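Avidin-related protein 4/5 (Gallus gallus, PDB 1Y55) binds biotin with high affinity as a thermostable chicken relative of avidin, with each pocket completed by a neighbouring subunit. Local coordinates at the biotin site, the interface of chains A and C and the interface of chains A and B. Residues are numbered along the deposited sequence; one frame, centred on the assembly and turned at random. Chains: chain A/B/C, Avidin-related protein 4/5.

Contact 1: the biotin site. Residues chain A 12, 14, 16, 33, 35, 37-39, 68, 70-71, 73, 75, 77, 95, 97, 116; chain B 108. With BTN (biotin), chain D.
The biotin pocket lies within the avidin-family beta-barrel and is completed by B:Trp108 from the 3-10 helix 104-109 of the neighbouring subunit; almost all of the ligand is hidden. At the ureido end, the carbonyl oxygen O3 accepts three hydrogen bonds: from A:Asn12 ND2, which holds O3 in its amide plane, from A:Ser16 OG at 2.7 Å, and from A:Tyr33 OH, which meets O3 at 2.7 Å from the ring edge. Three donors on one oxygen would probably polarise the ureido group towards an oxyanion. A:Asn12 OD1 in turn accepts from the backbone N of A:Leu14 and A:Ser16. Ureido N2 donates almost straight (174° at H) to A:Thr35 OG1 at 2.9 Å; OG1, anti to the backbone N (chi1 -177°), also bonds A:Val37 O. Ureido N1 donates to A:Asn116 OD1 at 2.8 Å, on an in-plane lone pair. Biotin C6 sits over the centre of the A:Trp95 indole, C9 and C10 over one face of A:Trp68, whose NE1 is fixed in plane by A:Thr75 OG1. B:Trp108 stands edge-to-face to the ureido ring (71°), CZ3 3.8 Å from biotin C2, while A:Val37 CG2 packs on a face of that indole. At the valerate end, O11 accepts from backbone A:Asp39 N at 3.0 Å and O12 from hydroxyl A:Ser71 OG at 2.8 Å; a water joins O12 to A:Asp39 OD2 and A:Ser73 OG.

Contact 2: the interface of chains A and C. Residues chain A 98, 101-104, 107; chain C 59, 80, 82, 90, 92.
A:Asp107 OD1 is gripped by two nitrogens of its own chain: A:Arg98 NH1 and NH2, each 2.8 Å from this carboxylate oxygen, approach end-on, with OD1 in the guanidinium plane but the nitrogens above the carboxylate plane. The patch is half of a two-fold A-C interface of the four-subunit assembly, where the 3-10 helix 104-109 and residues before it pack on strands 74-83 and 89-98 of chain C. The salt bridge holds the guanidinium against chain C, one face resting on C:Gln80 CB. As modelled, C:Gln80 NE2 faces donors A:Arg98 NH2 and A:Val101 N, while OE1 clashes with A:Val101 O at 3.0 Å; exchanging the amide O and N would probably give three hydrogen bonds. An alanine at A:Arg98 would remove both donors to A:Asp107 OD1 and the surface over C:Gln80 CB, and would probably loosen the carboxylate and this part of the interface. A:Ile104 CA lies 3.8 Å from the C:Phe82 ring centroid over one face, and A:Val101 CG2 and A:Asp107 OD1 meet its edge. C:Lys92, bent at chi2 and chi3, crosses A:Asp107 obliquely, CB towards OD1 and CE towards OD2. With CG1 anti to the backbone N (chi1 -160°), A:Ile104 extends tip to tip to C:Val90, CD1 tightly packed at 3.3 Å from CG1.

Contact 3: the interface of chains A and B. Residues chain A 95-96, 109, 111-113; chain B 96, 108-109, 111-113.
Main-chain hydrogen bonds form the core of this two-fold interface: A:Val113 N donates to B:Thr111 O at 3.0 Å, and B:Val113 N to A:Thr111 O at the same 3.0 Å, both nearly along the carbonyl axis. They flank an antiparallel bridge in which A:Arg112 meets its own copy B:Arg112. Water extends the polar network. One molecule joins B:Thr111 N and O, B:Trp108 O (2.8 Å) and A:Val113 O, and a twin binds A:Thr111 N and O and B:Val113 O; a third links A:Lys109 O and NZ to B:Arg112 NH1. Like charges run close here: A:Lys109 and B:Arg112 lie side by side, A:Lys109 NZ 4.0 Å from B:Arg112 NH1, so the two would probably repel, which the shared water is likely to ease. Apolar contacts fill the rest. The two arginines cross obliquely, CG of A:Arg112 3.7 Å from CG of B:Arg112, before each chain bends at chi3. The valines cross at about a right angle; with CG1 in the crowded position between backbone N and carbonyl carbon (chi1 61°), A:Val113 sends CG1 to B:Leu96 CD2 at 3.9 Å. In each subunit the patch spans the end of 3-10 helix 104-109 and the start of strand 111-120, beside strand 89-98.

Contact 1: the biotin site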
loop_
_atom_site.group_PDB
_atom_site.type_symbol
_atom_site.label_atom_id
_atom_site.label_comp_id
_atom_site.label_asym_id
_atom_site.label_seq_id
_atom_site.Cartn_x
_atom_site.Cartn_y
_atom_site.Cartn_z
ATOM N N ASN A 12 3.420 18.097 8.770
ATOM C CA ASN A 12 3.951 16.744 8.691
ATOM C C ASN A 12 5.444 16.719 8.445
ATOM O O ASN A 12 6.105 17.756 8.326
ATOM C CB ASN A 12 3.148 15.845 7.714
ATOM C CG ASN A 12 3.367 16.159 6.251
ATOM O OD1 ASN A 12 4.393 16.711 5.846
ATOM N ND2 ASN A 12 2.375 15.789 5.437
ATOM N N LEU A 14 7.196 16.031 5.926
ATOM C CA LEU A 14 7.643 16.622 4.673
ATOM C C LEU A 14 7.541 18.140 4.687
ATOM O O LEU A 14 7.956 18.782 3.727
ATOM C CB LEU A 14 6.827 16.072 3.495
ATOM C CG LEU A 14 6.837 14.563 3.306
ATOM C CD1 LEU A 14 5.903 14.141 2.174
ATOM C CD2 LEU A 14 8.231 14.044 3.076
ATOM N N SER A 16 4.536 19.732 4.896
ATOM C CA SER A 16 3.200 20.137 4.486
ATOM C C SER A 16 2.401 20.625 5.675
ATOM O O SER A 16 2.649 20.205 6.799
ATOM C CB SER A 16 2.488 18.963 3.839
ATOM O OG SER A 16 3.213 18.515 2.717
ATOM N N TYR A 33 -5.257 21.903 2.669
ATOM C CA TYR A 33 -3.991 21.194 2.676
ATOM C C TYR A 33 -3.032 21.946 1.759
ATOM O O TYR A 33 -3.356 22.157 0.589
ATOM C CB TYR A 33 -4.187 19.753 2.185
ATOM C CG TYR A 33 -3.107 18.792 2.613
ATOM C CD1 TYR A 33 -1.861 18.776 1.992
ATOM C CD2 TYR A 33 -3.326 17.885 3.638
ATOM C CE1 TYR A 33 -0.865 17.883 2.387
ATOM C CE2 TYR A 33 -2.342 16.997 4.030
ATOM C CZ TYR A 33 -1.113 17.001 3.412
ATOM O OH TYR A 33 -0.170 16.105 3.852
ATOM N N THR A 35 0.487 21.253 0.399
ATOM C CA THR A 35 1.567 20.296 0.292
ATOM C C THR A 35 2.900 20.995 0.054
ATOM O O THR A 35 2.975 21.972 -0.690
ATOM C CB THR A 35 1.299 19.240 -0.781
ATOM O OG1 THR A 35 2.390 18.301 -0.762
ATOM C CG2 THR A 35 1.159 19.825 -2.194
ATOM N N VAL A 37 5.405 19.341 -1.309
ATOM C CA VAL A 37 5.964 18.619 -2.448
ATOM C C VAL A 37 4.854 18.252 -3.427
ATOM O O VAL A 37 3.687 18.079 -3.059
ATOM C CB VAL A 37 6.726 17.336 -2.017
ATOM C CG1 VAL A 37 7.959 17.703 -1.194
ATOM C CG2 VAL A 37 5.821 16.374 -1.244
ATOM N N ALA A 38 5.231 18.071 -4.685
ATOM C CA ALA A 38 4.289 17.636 -5.714
ATOM C C ALA A 38 5.078 17.137 -6.902
ATOM O O ALA A 38 6.282 17.341 -6.994
ATOM C CB ALA A 38 3.377 18.777 -6.136
ATOM N N ASP A 39 4.400 16.499 -7.840
ATOM C CA ASP A 39 5.038 16.157 -9.107
ATOM C C ASP A 39 5.576 17.413 -9.806
ATOM O O ASP A 39 6.669 17.396 -10.389
ATOM C CB ASP A 39 4.048 15.446 -10.026
ATOM C CG ASP A 39 3.738 14.048 -9.576
ATOM O OD1 ASP A 39 4.680 13.335 -9.163
ATOM O OD2 ASP A 39 2.578 13.594 -9.647
ATOM N N TRP A 68 -6.702 17.794 -5.098
ATOM C CA TRP A 68 -5.666 18.746 -5.468
ATOM C C TRP A 68 -6.245 19.733 -6.488
ATOM O O TRP A 68 -6.821 19.328 -7.495
ATOM C CB TRP A 68 -4.443 18.017 -6.023
ATOM C CG TRP A 68 -3.890 17.062 -5.012
ATOM C CD1 TRP A 68 -3.970 15.702 -5.057
ATOM C CD2 TRP A 68 -3.289 17.382 -3.738
ATOM N NE1 TRP A 68 -3.425 15.155 -3.923
ATOM C CE2 TRP A 68 -3.004 16.164 -3.097
ATOM C CE3 TRP A 68 -2.945 18.578 -3.083
ATOM C CZ2 TRP A 68 -2.393 16.104 -1.852
ATOM C CZ3 TRP A 68 -2.333 18.517 -1.851
ATOM C CH2 TRP A 68 -2.062 17.296 -1.249
ATOM N N PHE A 70 -4.626 21.752 -8.397
ATOM C CA PHE A 70 -3.627 22.071 -9.416
ATOM C C PHE A 70 -3.201 20.860 -10.234
ATOM O O PHE A 70 -2.282 20.969 -11.040
ATOM C CB PHE A 70 -2.406 22.724 -8.756
ATOM C CG PHE A 70 -1.777 21.867 -7.693
ATOM C CD1 PHE A 70 -2.223 21.917 -6.385
ATOM C CD2 PHE A 70 -0.753 20.990 -8.005
ATOM C CE1 PHE A 70 -1.641 21.127 -5.399
ATOM C CE2 PHE A 70 -0.175 20.192 -7.024
ATOM C CZ PHE A 70 -0.620 20.257 -5.720
ATOM N N SER A 71 -3.847 19.711 -10.024
ATOM C CA SER A 71 -3.593 18.534 -10.834
ATOM C C SER A 71 -4.866 17.713 -10.901
ATOM O O SER A 71 -5.851 18.035 -10.240
ATOM C CB SER A 71 -2.448 17.719 -10.258
ATOM O OG SER A 71 -2.896 17.020 -9.132
ATOM N N SER A 73 -4.962 14.640 -9.894
ATOM C CA SER A 73 -4.768 13.610 -8.898
ATOM C C SER A 73 -5.628 13.828 -7.644
ATOM O O SER A 73 -6.136 14.918 -7.389
ATOM C CB SER A 73 -3.302 13.554 -8.491
ATOM O OG SER A 73 -2.498 13.389 -9.629
ATOM N N THR A 75 -5.488 12.478 -3.325
ATOM C CA THR A 75 -4.879 11.671 -2.271
ATOM C C THR A 75 -5.902 11.364 -1.190
ATOM O O THR A 75 -6.701 12.222 -0.834
ATOM C CB THR A 75 -3.674 12.367 -1.640
ATOM O OG1 THR A 75 -2.746 12.634 -2.694
ATOM C CG2 THR A 75 -2.978 11.496 -0.586
ATOM N N PHE A 77 -5.852 9.946 2.873
ATOM C CA PHE A 77 -5.080 9.662 4.076
ATOM C C PHE A 77 -5.966 8.942 5.086
ATOM O O PHE A 77 -7.136 9.299 5.251
ATOM C CB PHE A 77 -4.618 10.957 4.765
ATOM C CG PHE A 77 -3.585 11.754 4.024
ATOM C CD1 PHE A 77 -3.946 12.572 2.961
ATOM C CD2 PHE A 77 -2.252 11.745 4.426
ATOM C CE1 PHE A 77 -2.997 13.354 2.322
ATOM C CE2 PHE A 77 -1.300 12.528 3.765
ATOM C CZ PHE A 77 -1.683 13.311 2.716
ATOM N N TRP A 95 -1.112 6.965 3.224
ATOM C CA TRP A 95 -1.822 7.603 2.136
ATOM C C TRP A 95 -1.687 6.820 0.848
ATOM O O TRP A 95 -0.723 6.079 0.627
ATOM C CB TRP A 95 -1.376 9.070 1.944
ATOM C CG TRP A 95 0.092 9.302 1.780
ATOM C CD1 TRP A 95 0.949 9.769 2.736
ATOM C CD2 TRP A 95 0.881 9.137 0.587
ATOM N NE1 TRP A 95 2.214 9.897 2.219
ATOM C CE2 TRP A 95 2.196 9.520 0.900
ATOM C CE3 TRP A 95 0.594 8.745 -0.726
ATOM C CZ2 TRP A 95 3.232 9.500 -0.050
ATOM C CZ3 TRP A 95 1.628 8.714 -1.668
ATOM C CH2 TRP A 95 2.927 9.084 -1.317
ATOM N N LEU A 97 -1.987 8.039 -3.252
ATOM C CA LEU A 97 -2.019 9.148 -4.200
ATOM C C LEU A 97 -2.377 8.556 -5.564
ATOM O O LEU A 97 -1.595 7.789 -6.141
ATOM C CB LEU A 97 -0.666 9.851 -4.228
ATOM C CG LEU A 97 -0.362 10.823 -5.366
ATOM C CD1 LEU A 97 -1.386 11.914 -5.553
ATOM C CD2 LEU A 97 0.996 11.455 -5.125
ATOM N N ASN A 116 2.790 9.555 6.544
ATOM C CA ASN A 116 3.088 10.874 7.063
ATOM C C ASN A 116 2.757 10.924 8.541
ATOM O O ASN A 116 1.687 10.492 8.963
ATOM C CB ASN A 116 2.281 11.994 6.374
ATOM C CG ASN A 116 2.874 12.484 5.062
ATOM O OD1 ASN A 116 2.176 12.514 4.046
ATOM N ND2 ASN A 116 4.119 12.949 5.096
ATOM N N TRP B 108 9.306 10.376 -1.042
ATOM C CA TRP B 108 7.860 10.285 -0.880
ATOM C C TRP B 108 7.133 9.778 -2.122
ATOM O O TRP B 108 6.071 9.182 -1.993
ATOM C CB TRP B 108 7.256 11.643 -0.470
ATOM C CG TRP B 108 7.311 12.667 -1.566
ATOM C CD1 TRP B 108 8.358 13.497 -1.850
ATOM C CD2 TRP B 108 6.317 12.924 -2.571
ATOM N NE1 TRP B 108 8.079 14.257 -2.961
ATOM C CE2 TRP B 108 6.831 13.920 -3.423
ATOM C CE3 TRP B 108 5.044 12.403 -2.842
ATOM C CZ2 TRP B 108 6.119 14.411 -4.511
ATOM C CZ3 TRP B 108 4.343 12.884 -3.928
ATOM C CH2 TRP B 108 4.878 13.883 -4.747
HETATM C C11 BTN D . 0.248 16.255 -7.055
HETATM O O11 BTN D . 1.585 15.979 -7.000
HETATM O O12 BTN D . -0.376 16.347 -8.186
HETATM C C10 BTN D . -0.541 16.464 -5.839
HETATM C C9 BTN D . 0.260 16.648 -4.573
HETATM C C8 BTN D . 0.584 15.320 -3.895
HETATM C C7 BTN D . 1.381 15.535 -2.603
HETATM C C2 BTN D . 1.575 14.234 -1.776
HETATM S S1 BTN D . 0.113 13.606 -1.002
HETATM C C6 BTN D . 1.143 12.416 -0.123
HETATM C C5 BTN D . 2.380 13.197 0.316
HETATM N N1 BTN D . 2.205 13.880 1.585
HETATM C C3 BTN D . 2.262 15.192 1.425
HETATM O O3 BTN D . 2.126 16.048 2.423
HETATM N N2 BTN D . 2.471 15.531 0.169
HETATM C C4 BTN D . 2.629 14.352 -0.669
HETATM O O HOH W 1 0.086 14.734 -10.068
#

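Contact 2: the interface of chains A and C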
loop_
_atom_site.group_PDB
_atom_site.type_symbol
_atom_site.label_atom_id
_atom_site.label_comp_id
_atom_site.label_asym_id
_atom_site.label_seq_id
_atom_site.Cartn_x
_atom_site.Cartn_y
_atom_site.Cartn_z
ATOM N N ARG A 98 -3.576 8.886 -6.035
ATOM C CA ARG A 98 -4.092 8.404 -7.309
ATOM C C ARG A 98 -3.855 9.447 -8.397
ATOM O O ARG A 98 -4.341 10.580 -8.303
ATOM C CB ARG A 98 -5.589 8.145 -7.185
ATOM C CG ARG A 98 -6.248 7.766 -8.512
ATOM C CD ARG A 98 -5.824 6.427 -9.022
ATOM N NE ARG A 98 -6.142 6.245 -10.436
ATOM C CZ ARG A 98 -6.367 5.061 -11.005
ATOM N NH1 ARG A 98 -6.502 3.960 -10.283
ATOM N NH2 ARG A 98 -6.491 4.989 -12.316
ATOM N N VAL A 101 -4.858 8.479 -15.307
ATOM C CA VAL A 101 -4.275 7.888 -16.502
ATOM C C VAL A 101 -5.296 7.894 -17.637
ATOM O O VAL A 101 -6.489 8.101 -17.436
ATOM C CB VAL A 101 -3.712 6.471 -16.234
ATOM C CG1 VAL A 101 -2.563 6.527 -15.227
ATOM C CG2 VAL A 101 -4.775 5.511 -15.775
ATOM N N ASN A 102 -4.796 7.673 -18.847
ATOM C CA ASN A 102 -5.557 7.898 -20.073
ATOM C C ASN A 102 -6.694 6.918 -20.267
ATOM O O ASN A 102 -7.756 7.269 -20.797
ATOM C CB ASN A 102 -4.625 7.830 -21.297
ATOM C CG ASN A 102 -3.686 9.025 -21.385
ATOM O OD1 ASN A 102 -3.892 10.048 -20.726
ATOM N ND2 ASN A 102 -2.644 8.901 -22.205
ATOM N N ASP A 103 -6.452 5.675 -19.892
ATOM C CA ASP A 103 -7.444 4.625 -20.027
ATOM C C ASP A 103 -7.102 3.483 -19.098
ATOM O O ASP A 103 -6.036 3.473 -18.455
ATOM C CB ASP A 103 -7.585 4.148 -21.478
ATOM C CG ASP A 103 -6.327 3.527 -22.019
ATOM O OD1 ASP A 103 -6.049 2.359 -21.689
ATOM O OD2 ASP A 103 -5.566 4.130 -22.797
ATOM N N ILE A 104 -8.009 2.528 -19.018
ATOM C CA ILE A 104 -7.934 1.474 -18.030
ATOM C C ILE A 104 -6.694 0.590 -18.175
ATOM O O ILE A 104 -6.244 0.008 -17.197
ATOM C CB ILE A 104 -9.249 0.657 -18.061
ATOM C CG1 ILE A 104 -9.433 -0.123 -16.765
ATOM C CG2 ILE A 104 -9.302 -0.267 -19.280
ATOM C CD1 ILE A 104 -10.854 -0.537 -16.540
ATOM N N ASP A 107 -4.073 1.569 -15.683
ATOM C CA ASP A 107 -4.484 1.645 -14.281
ATOM C C ASP A 107 -3.417 1.128 -13.321
ATOM O O ASP A 107 -3.268 1.667 -12.221
ATOM C CB ASP A 107 -5.788 0.889 -14.056
ATOM C CG ASP A 107 -6.325 1.118 -12.683
ATOM O OD1 ASP A 107 -6.857 2.217 -12.448
ATOM O OD2 ASP A 107 -6.226 0.261 -11.784
ATOM N N GLN C 59 -12.970 11.081 -17.087
ATOM C CA GLN C 59 -12.677 9.874 -16.314
ATOM C C GLN C 59 -11.997 10.332 -15.027
ATOM O O GLN C 59 -10.767 10.292 -14.903
ATOM C CB GLN C 59 -11.801 8.921 -17.126
ATOM C CG GLN C 59 -12.574 8.314 -18.295
ATOM C CD GLN C 59 -11.775 7.323 -19.117
ATOM O OE1 GLN C 59 -12.247 6.226 -19.401
ATOM N NE2 GLN C 59 -10.574 7.710 -19.510
ATOM N N GLN C 80 -10.162 5.770 -10.005
ATOM C CA GLN C 80 -10.555 6.486 -11.201
ATOM C C GLN C 80 -11.758 5.778 -11.816
ATOM O O GLN C 80 -11.869 4.552 -11.776
ATOM C CB GLN C 80 -9.380 6.573 -12.184
ATOM C CG GLN C 80 -9.620 7.478 -13.391
ATOM C CD GLN C 80 -8.396 7.787 -14.241
ATOM O OE1 GLN C 80 -8.532 8.500 -15.263
ATOM N NE2 GLN C 80 -7.254 7.277 -13.884
ATOM N N PHE C 82 -13.514 4.836 -15.115
ATOM C CA PHE C 82 -13.275 4.640 -16.537
ATOM C C PHE C 82 -14.566 4.280 -17.260
ATOM O O PHE C 82 -15.412 3.579 -16.720
ATOM C CB PHE C 82 -12.266 3.512 -16.756
ATOM C CG PHE C 82 -10.878 3.825 -16.255
ATOM C CD1 PHE C 82 -10.054 4.698 -16.940
ATOM C CD2 PHE C 82 -10.398 3.244 -15.089
ATOM C CE1 PHE C 82 -8.770 4.976 -16.466
ATOM C CE2 PHE C 82 -9.120 3.513 -14.625
ATOM C CZ PHE C 82 -8.303 4.360 -15.303
ATOM N N VAL C 90 -16.458 1.496 -14.924
ATOM C CA VAL C 90 -15.824 0.735 -13.865
ATOM C C VAL C 90 -15.073 1.703 -12.971
ATOM O O VAL C 90 -14.390 2.589 -13.462
ATOM C CB VAL C 90 -14.854 -0.338 -14.426
ATOM C CG1 VAL C 90 -13.827 0.260 -15.315
ATOM C CG2 VAL C 90 -14.161 -1.106 -13.299
ATOM N N LYS C 92 -11.963 1.658 -10.720
ATOM C CA LYS C 92 -10.754 0.966 -10.314
ATOM C C LYS C 92 -10.263 1.662 -9.070
ATOM O O LYS C 92 -9.956 2.849 -9.111
ATOM C CB LYS C 92 -9.687 1.028 -11.412
ATOM C CG LYS C 92 -10.094 0.339 -12.725
ATOM C CD LYS C 92 -10.173 -1.175 -12.615
ATOM C CE LYS C 92 -8.808 -1.835 -12.587
ATOM N NZ LYS C 92 -8.913 -3.307 -12.395
HETATM O O HOH W 2 -8.616 9.796 -18.528
#

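Contact 3: the interface of chains A and B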
loop_
_atom_site.group_PDB
_atom_site.type_symbol
_atom_site.label_atom_id
_atom_site.label_comp_id
_atom_site.label_asym_id
_atom_site.label_seq_id
_atom_site.Cartn_x
_atom_site.Cartn_y
_atom_site.Cartn_z
ATOM N N TRP A 95 -1.112 6.965 3.224
ATOM C CA TRP A 95 -1.822 7.603 2.136
ATOM C C TRP A 95 -1.687 6.820 0.848
ATOM O O TRP A 95 -0.723 6.079 0.627
ATOM C CB TRP A 95 -1.376 9.070 1.944
ATOM C CG TRP A 95 0.092 9.302 1.780
ATOM C CD1 TRP A 95 0.949 9.769 2.736
ATOM C CD2 TRP A 95 0.881 9.137 0.587
ATOM N NE1 TRP A 95 2.214 9.897 2.219
ATOM C CE2 TRP A 95 2.196 9.520 0.900
ATOM C CE3 TRP A 95 0.594 8.745 -0.726
ATOM C CZ2 TRP A 95 3.232 9.500 -0.050
ATOM C CZ3 TRP A 95 1.628 8.714 -1.668
ATOM C CH2 TRP A 95 2.927 9.084 -1.317
ATOM N N LEU A 96 -2.685 7.041 -0.019
ATOM C CA LEU A 96 -2.667 6.600 -1.419
ATOM C C LEU A 96 -2.880 7.841 -2.285
ATOM O O LEU A 96 -3.838 8.586 -2.076
ATOM C CB LEU A 96 -3.770 5.594 -1.722
ATOM C CG LEU A 96 -3.688 4.270 -0.971
ATOM C CD1 LEU A 96 -4.949 3.460 -1.227
ATOM C CD2 LEU A 96 -2.453 3.464 -1.338
ATOM N N LYS A 109 -0.365 1.501 -12.987
ATOM C CA LYS A 109 0.700 2.423 -12.588
ATOM C C LYS A 109 0.199 3.680 -11.882
ATOM O O LYS A 109 0.977 4.617 -11.682
ATOM C CB LYS A 109 1.537 2.828 -13.816
ATOM C CG LYS A 109 0.910 3.897 -14.717
ATOM C CD LYS A 109 1.470 3.833 -16.131
ATOM C CE LYS A 109 2.938 4.223 -16.166
ATOM N NZ LYS A 109 3.155 5.597 -15.653
ATOM N N THR A 111 -1.222 4.391 -8.779
ATOM C CA THR A 111 -1.373 4.583 -7.334
ATOM C C THR A 111 -0.043 4.503 -6.597
ATOM O O THR A 111 0.618 3.465 -6.588
ATOM C CB THR A 111 -2.356 3.562 -6.747
ATOM O OG1 THR A 111 -3.594 3.628 -7.468
ATOM C CG2 THR A 111 -2.676 3.898 -5.308
ATOM N N ARG A 112 0.331 5.612 -5.959
ATOM C CA ARG A 112 1.496 5.682 -5.082
ATOM C C ARG A 112 1.034 5.568 -3.618
ATOM O O ARG A 112 -0.112 5.905 -3.287
ATOM C CB ARG A 112 2.277 6.978 -5.313
ATOM C CG ARG A 112 3.134 6.897 -6.576
ATOM C CD ARG A 112 3.738 8.194 -7.043
ATOM N NE ARG A 112 2.715 9.109 -7.529
ATOM C CZ ARG A 112 2.966 10.317 -8.027
ATOM N NH1 ARG A 112 4.205 10.791 -8.092
ATOM N NH2 ARG A 112 1.955 11.073 -8.434
ATOM N N VAL A 113 1.927 5.078 -2.775
ATOM C CA VAL A 113 1.648 4.862 -1.370
ATOM C C VAL A 113 2.766 5.474 -0.529
ATOM O O VAL A 113 3.925 5.493 -0.927
ATOM C CB VAL A 113 1.461 3.340 -1.064
ATOM C CG1 VAL A 113 2.712 2.527 -1.382
ATOM C CG2 VAL A 113 0.999 3.088 0.364
ATOM N N LEU B 96 4.710 -3.868 -4.433
ATOM C CA LEU B 96 5.274 -2.528 -4.327
ATOM C C LEU B 96 6.351 -2.401 -5.407
ATOM O O LEU B 96 7.246 -3.240 -5.504
ATOM C CB LEU B 96 5.914 -2.267 -2.961
ATOM C CG LEU B 96 4.973 -2.314 -1.757
ATOM C CD1 LEU B 96 5.775 -2.238 -0.470
ATOM C CD2 LEU B 96 3.935 -1.203 -1.803
ATOM N N TRP B 108 9.306 10.376 -1.042
ATOM C CA TRP B 108 7.860 10.285 -0.880
ATOM C C TRP B 108 7.133 9.778 -2.122
ATOM O O TRP B 108 6.071 9.182 -1.993
ATOM C CB TRP B 108 7.256 11.643 -0.470
ATOM C CG TRP B 108 7.311 12.667 -1.566
ATOM C CD1 TRP B 108 8.358 13.497 -1.850
ATOM C CD2 TRP B 108 6.317 12.924 -2.571
ATOM N NE1 TRP B 108 8.079 14.257 -2.961
ATOM C CE2 TRP B 108 6.831 13.920 -3.423
ATOM C CE3 TRP B 108 5.044 12.403 -2.842
ATOM C CZ2 TRP B 108 6.119 14.411 -4.511
ATOM C CZ3 TRP B 108 4.343 12.884 -3.928
ATOM C CH2 TRP B 108 4.878 13.883 -4.747
ATOM N N LYS B 109 7.676 10.054 -3.310
ATOM C CA LYS B 109 7.011 9.738 -4.580
ATOM C C LYS B 109 7.462 8.426 -5.218
ATOM O O LYS B 109 7.018 8.107 -6.323
ATOM C CB LYS B 109 7.190 10.898 -5.581
ATOM C CG LYS B 109 8.570 10.999 -6.228
ATOM C CD LYS B 109 8.849 12.386 -6.799
ATOM C CE LYS B 109 7.939 12.710 -7.964
ATOM N NZ LYS B 109 8.206 11.845 -9.139
ATOM N N THR B 111 7.216 5.040 -4.537
ATOM C CA THR B 111 6.647 3.705 -4.361
ATOM C C THR B 111 5.214 3.620 -4.860
ATOM O O THR B 111 4.319 4.275 -4.328
ATOM C CB THR B 111 6.723 3.265 -2.897
ATOM O OG1 THR B 111 8.057 3.393 -2.413
ATOM C CG2 THR B 111 6.339 1.795 -2.765
ATOM N N ARG B 112 5.018 2.788 -5.882
ATOM C CA ARG B 112 3.697 2.448 -6.390
ATOM C C ARG B 112 3.239 1.116 -5.793
ATOM O O ARG B 112 4.044 0.267 -5.415
ATOM C CB ARG B 112 3.696 2.410 -7.922
ATOM C CG ARG B 112 3.700 3.812 -8.525
ATOM C CD ARG B 112 3.952 3.890 -10.010
ATOM N NE ARG B 112 5.332 3.532 -10.315
ATOM C CZ ARG B 112 5.858 3.525 -11.537
ATOM N NH1 ARG B 112 5.131 3.833 -12.593
ATOM N NH2 ARG B 112 7.126 3.173 -11.689
ATOM N N VAL B 113 1.922 0.954 -5.712
ATOM C CA VAL B 113 1.309 -0.235 -5.131
ATOM C C VAL B 113 0.233 -0.764 -6.073
ATOM O O VAL B 113 -0.423 -0.007 -6.787
ATOM C CB VAL B 113 0.735 0.082 -3.720
ATOM C CG1 VAL B 113 -0.355 1.151 -3.769
ATOM C CG2 VAL B 113 0.243 -1.162 -3.008
HETATM O O HOH W 3 5.334 6.858 -3.354
HETATM O O HOH W 4 0.323 1.965 -9.122
HETATM O O HOH W 5 3.051 5.867 -12.943
#

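Contact 1 and contact 3 lie about 11 Å apart between the centres of their C-alpha atoms and share A:Trp95 and B:Trp108, so the A-B pairing that contact 3 builds also brings the neighbour's indole into the biotin pocket. Contact 2 lies about 19 Å from contact 1 and 16 Å from contact 3, and joins chain A to a different subunit. The 3-10 helix 104-109 and strand 89-98 of the protein serve all three, the helix of chain B in contact 1. Biotin binding and assembly of the four-subunit protein are thus likely to support each other.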